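Local coordinates for protein probable receptor YhhM (PDB 3Q6C) that is of unknown function, a DUF2500 family member named as a probable receptor, at residues A59-M67 with A74-P82. Numbering follows the deposited sequence.
Sequences ALSVGDRGM and AFVAFTPDP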
ATOM      1  N   ALA A  59      -3.718   6.793   5.786  1.00 14.52           N
ATOM      2  CA  ALA A  59      -4.954   6.796   4.998  1.00 14.49           C
ATOM      3  C   ALA A  59      -5.423   5.378   4.668  1.00 15.86           C
ATOM      4  O   ALA A  59      -6.604   5.161   4.417  1.00 15.98           O
ATOM      5  CB  ALA A  59      -4.759   7.576   3.715  1.00 11.65           C
ATOM      6  N   LEU A  60      -4.492   4.425   4.674  1.00 16.77           N
ATOM      7  CA  LEU A  60      -4.801   3.030   4.374  1.00 17.29           C
ATOM      8  C   LEU A  60      -5.285   2.256   5.581  1.00 18.64           C
ATOM      9  O   LEU A  60      -4.978   2.600   6.722  1.00 18.65           O
ATOM     10  CB  LEU A  60      -3.572   2.311   3.829  1.00 16.12           C
ATOM     11  CG  LEU A  60      -2.990   2.716   2.482  1.00 15.90           C
ATOM     12  CD1 LEU A  60      -1.852   1.766   2.164  1.00 16.19           C
ATOM     13  CD2 LEU A  60      -4.055   2.661   1.391  1.00 13.50           C
ATOM     14  N   SER A  61      -6.029   1.189   5.316  1.00 21.40           N
ATOM     15  CA  SER A  61      -6.550   0.330   6.376  1.00 24.72           C
ATOM     16  C   SER A  61      -6.268  -1.138   6.091  1.00 25.96           C
ATOM     17  O   SER A  61      -6.833  -1.721   5.171  1.00 26.98           O
ATOM     18  CB  SER A  61      -8.054   0.535   6.548  1.00 23.99           C
ATOM     19  OG  SER A  61      -8.308   1.784   7.159  1.00 28.76           O
ATOM     20  N   VAL A  62      -5.383  -1.730   6.883  1.00 26.96           N
ATOM     21  CA  VAL A  62      -5.049  -3.127   6.698  1.00 28.93           C
ATOM     22  C   VAL A  62      -6.334  -3.930   6.652  1.00 29.65           C
ATOM     23  O   VAL A  62      -7.141  -3.866   7.572  1.00 30.23           O
ATOM     24  CB  VAL A  62      -4.171  -3.648   7.841  1.00 29.14           C
ATOM     25  CG1 VAL A  62      -3.996  -5.155   7.711  1.00 30.36           C
ATOM     26  CG2 VAL A  62      -2.816  -2.951   7.803  1.00 28.38           C
ATOM     27  N   GLY A  63      -6.529  -4.670   5.569  1.00 30.28           N
ATOM     28  CA  GLY A  63      -7.735  -5.466   5.450  1.00 32.59           C
ATOM     29  C   GLY A  63      -8.648  -5.034   4.321  1.00 32.61           C
ATOM     30  O   GLY A  63      -9.384  -5.848   3.775  1.00 33.49           O
ATOM     31  N   ASP A  64      -8.613  -3.755   3.977  1.00 32.18           N
ATOM     32  CA  ASP A  64      -9.436  -3.245   2.895  1.00 31.99           C
ATOM     33  C   ASP A  64      -9.001  -3.832   1.563  1.00 32.25           C
ATOM     34  O   ASP A  64      -7.826  -4.129   1.359  1.00 31.98           O
ATOM     35  CB  ASP A  64      -9.326  -1.728   2.828  1.00 32.72           C
ATOM     36  CG  ASP A  64     -10.282  -1.033   3.768  1.00 35.46           C
ATOM     37  OD1 ASP A  64     -10.715  -1.665   4.759  1.00 35.91           O
ATOM     38  OD2 ASP A  64     -10.594   0.152   3.515  1.00 39.17           O
ATOM     39  N   ARG A  65      -9.955  -4.027   0.665  1.00 32.21           N
ATOM     40  CA  ARG A  65      -9.632  -4.530  -0.657  1.00 32.98           C
ATOM     41  C   ARG A  65     -10.156  -3.496  -1.631  1.00 31.73           C
ATOM     42  O   ARG A  65     -11.215  -2.904  -1.418  1.00 31.57           O
ATOM     43  CB  ARG A  65     -10.270  -5.898  -0.919  1.00 35.78           C
ATOM     44  CG  ARG A  65     -11.763  -5.958  -0.764  1.00 41.21           C
ATOM     45  CD  ARG A  65     -12.297  -7.323  -1.187  1.00 45.97           C
ATOM     46  NE  ARG A  65     -11.576  -8.436  -0.562  1.00 49.23           N
ATOM     47  CZ  ARG A  65     -11.497  -8.653   0.751  1.00 50.89           C
ATOM     48  NH1 ARG A  65     -12.094  -7.827   1.606  1.00 51.69           N
ATOM     49  NH2 ARG A  65     -10.822  -9.702   1.214  1.00 50.12           N
ATOM     50  N   GLY A  66      -9.394  -3.247  -2.683  1.00 28.74           N
ATOM     51  CA  GLY A  66      -9.821  -2.265  -3.647  1.00 27.09           C
ATOM     52  C   GLY A  66      -8.892  -2.177  -4.827  1.00 27.29           C
ATOM     53  O   GLY A  66      -8.226  -3.154  -5.184  1.00 25.48           O
HETATM   54  N   MSE A  67      -8.840  -0.988  -5.422  1.00 27.01           N
HETATM   55  CA  MSE A  67      -8.021  -0.739  -6.598  1.00 27.76           C
HETATM   56  C   MSE A  67      -6.705  -0.051  -6.257  1.00 26.87           C
HETATM   57  O   MSE A  67      -6.694   1.031  -5.663  1.00 27.38           O
HETATM   58  CB  MSE A  67      -8.806   0.127  -7.587  1.00 30.23           C
HETATM   59  CG  MSE A  67      -8.389  -0.030  -9.039  1.00 35.69           C
HETATM   60 SE   MSE A  67      -8.739  -1.812  -9.729  1.00 46.36          SE
HETATM   61  CE  MSE A  67     -10.667  -1.835  -9.528  1.00 40.68           C
ATOM     62  N   ALA A  74       6.401   2.417  -7.522  1.00 24.55           N
ATOM     63  CA  ALA A  74       5.895   3.700  -7.036  1.00 21.44           C
ATOM     64  C   ALA A  74       4.386   3.666  -6.816  1.00 19.62           C
ATOM     65  O   ALA A  74       3.609   3.537  -7.759  1.00 19.94           O
ATOM     66  CB  ALA A  74       6.249   4.820  -8.025  1.00 22.16           C
ATOM     67  N   PHE A  75       3.984   3.788  -5.560  1.00 15.97           N
ATOM     68  CA  PHE A  75       2.584   3.782  -5.199  1.00 13.12           C
ATOM     69  C   PHE A  75       1.953   5.038  -5.771  1.00 15.65           C
ATOM     70  O   PHE A  75       2.460   6.138  -5.565  1.00 17.62           O
ATOM     71  CB  PHE A  75       2.462   3.759  -3.669  1.00 12.23           C
ATOM     72  CG  PHE A  75       1.063   3.935  -3.158  1.00  8.38           C
ATOM     73  CD1 PHE A  75       0.506   5.201  -3.046  1.00  8.73           C
ATOM     74  CD2 PHE A  75       0.293   2.827  -2.812  1.00  9.33           C
ATOM     75  CE1 PHE A  75      -0.805   5.374  -2.598  1.00  8.51           C
ATOM     76  CE2 PHE A  75      -1.021   2.982  -2.363  1.00  9.45           C
ATOM     77  CZ  PHE A  75      -1.573   4.270  -2.257  1.00  8.12           C
ATOM     78  N   VAL A  76       0.858   4.892  -6.508  1.00 16.20           N
ATOM     79  CA  VAL A  76       0.202   6.068  -7.056  1.00 15.01           C
ATOM     80  C   VAL A  76      -1.120   6.308  -6.350  1.00 16.70           C
ATOM     81  O   VAL A  76      -1.576   7.446  -6.261  1.00 19.37           O
ATOM     82  CB  VAL A  76      -0.031   5.945  -8.572  1.00 14.96           C
ATOM     83  CG1 VAL A  76      -0.940   7.057  -9.051  1.00  9.17           C
ATOM     84  CG2 VAL A  76       1.292   6.044  -9.298  1.00 14.05           C
ATOM     85  N   ALA A  77      -1.730   5.242  -5.837  1.00 16.36           N
ATOM     86  CA  ALA A  77      -2.994   5.372  -5.124  1.00 13.92           C
ATOM     87  C   ALA A  77      -3.668   4.046  -4.831  1.00 14.04           C
ATOM     88  O   ALA A  77      -3.392   3.036  -5.472  1.00 12.92           O
ATOM     89  CB  ALA A  77      -3.948   6.248  -5.907  1.00 13.55           C
ATOM     90  N   PHE A  78      -4.535   4.058  -3.827  1.00 12.73           N
ATOM     91  CA  PHE A  78      -5.306   2.887  -3.474  1.00 10.73           C
ATOM     92  C   PHE A  78      -6.701   3.346  -3.112  1.00 12.15           C
ATOM     93  O   PHE A  78      -6.884   4.011  -2.096  1.00 12.55           O
ATOM     94  CB  PHE A  78      -4.754   2.144  -2.275  1.00 11.97           C
ATOM     95  CG  PHE A  78      -5.679   1.053  -1.795  1.00 11.96           C
ATOM     96  CD1 PHE A  78      -5.703  -0.187  -2.433  1.00 13.54           C
ATOM     97  CD2 PHE A  78      -6.595   1.297  -0.766  1.00 11.42           C
ATOM     98  CE1 PHE A  78      -6.625  -1.171  -2.056  1.00 14.03           C
ATOM     99  CE2 PHE A  78      -7.517   0.326  -0.384  1.00 13.25           C
ATOM    100  CZ  PHE A  78      -7.531  -0.913  -1.034  1.00 12.70           C
ATOM    101  N   THR A  79      -7.677   2.965  -3.932  1.00 13.32           N
ATOM    102  CA  THR A  79      -9.063   3.334  -3.708  1.00 16.48           C
ATOM    103  C   THR A  79      -9.857   2.136  -3.184  1.00 18.67           C
ATOM    104  O   THR A  79     -10.214   1.234  -3.945  1.00 20.57           O
ATOM    105  CB  THR A  79      -9.711   3.821  -5.024  1.00 17.14           C
ATOM    106  OG1 THR A  79      -8.840   4.763  -5.667  1.00 17.65           O
ATOM    107  CG2 THR A  79     -11.046   4.492  -4.742  1.00 13.55           C
ATOM    108  N   PRO A  80     -10.136   2.101  -1.873  1.00 21.69           N
ATOM    109  CA  PRO A  80     -10.901   0.966  -1.341  1.00 24.12           C
ATOM    110  C   PRO A  80     -12.271   0.877  -1.989  1.00 27.11           C
ATOM    111  O   PRO A  80     -12.820   1.896  -2.422  1.00 27.47           O
ATOM    112  CB  PRO A  80     -10.980   1.266   0.154  1.00 23.83           C
ATOM    113  CG  PRO A  80     -10.845   2.747   0.218  1.00 23.36           C
ATOM    114  CD  PRO A  80      -9.773   3.034  -0.799  1.00 21.47           C
ATOM    115  N   ASP A  81     -12.811  -0.340  -2.073  1.00 31.30           N
ATOM    116  CA  ASP A  81     -14.130  -0.536  -2.671  1.00 33.66           C
ATOM    117  C   ASP A  81     -15.134   0.375  -1.976  1.00 36.84           C
ATOM    118  O   ASP A  81     -15.136   0.503  -0.751  1.00 36.66           O
ATOM    119  CB  ASP A  81     -14.571  -1.996  -2.564  1.00 32.72           C
ATOM    120  CG  ASP A  81     -13.798  -2.905  -3.504  1.00 33.42           C
ATOM    121  OD1 ASP A  81     -13.514  -2.464  -4.638  1.00 31.20           O
ATOM    122  OD2 ASP A  81     -13.485  -4.057  -3.126  1.00 33.38           O
ATOM    123  N   PRO A  82     -16.010   1.017  -2.759  1.00 39.92           N
ATOM    124  CA  PRO A  82     -17.023   1.934  -2.223  1.00 43.12           C
ATOM    125  C   PRO A  82     -17.852   1.387  -1.060  1.00 44.31           C
ATOM    126  O   PRO A  82     -18.000   0.149  -0.955  1.00 45.68           O
ATOM    127  CB  PRO A  82     -17.874   2.261  -3.454  1.00 43.66           C
ATOM    128  CG  PRO A  82     -17.757   0.996  -4.284  1.00 44.45           C
ATOM    129  CD  PRO A  82     -16.286   0.688  -4.169  1.00 41.51           C
TER
HETATM  130  O   HOH W   1      -6.477   3.114  -7.174  1.00 30.04           O
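M67 and T79 face each other as an antiparallel hydrogen-bonded pair in the β-hairpin formed by strands 65-71 and 74-80, the latter an edge strand of a five-stranded antiparallel sheet. T79 N gives its hydrogen to M67 O at 2.8 Å; in return M67 N reaches T79 O at 3.0 Å. M67 O is gripped further by a water, which also lies within bonding distance of T79 OG1, and by a CA-H...O contact from F78. A hydroxyl therefore suits position 79, where the edge of the sheet meets solvent.

One pair along, G66 lies opposite P80 with CA atoms only 4.1 Å apart. G66, without a side chain, lets the two backbones come this close. Proline, lacking an N-H, suits a non-hydrogen-bonded position. Beyond it the pairing resumes, D81 N donating to R65 O almost straight (168°).

F78 packs between L60 of the loop and the backbone of R65 and G66 at the start of strand 65-71. With CG anti to the backbone N (chi1 171°), the ring lies against 65-67: CZ comes to 3.4 Å from G66 N, while the peptide carbon of R65 lies at the ring's edge. From the loop, L60 brings CD2 to 3.6 Å from F78 CD2, a methyl meeting the ring obliquely beside its root. L60 also packs on A37 and F39 and the F78 ring meets that of F39, so L60, F78, F39 and A37 form an apolar cluster. A type II turn from S61 to D64 carries the chain from L60 into strand 65-71.

D81 OD2 makes a salt bridge to R5 of strand 2-15, which pairs with the other side of strand 65-71, and the same oxygen lies 3.5 Å from R65 CG.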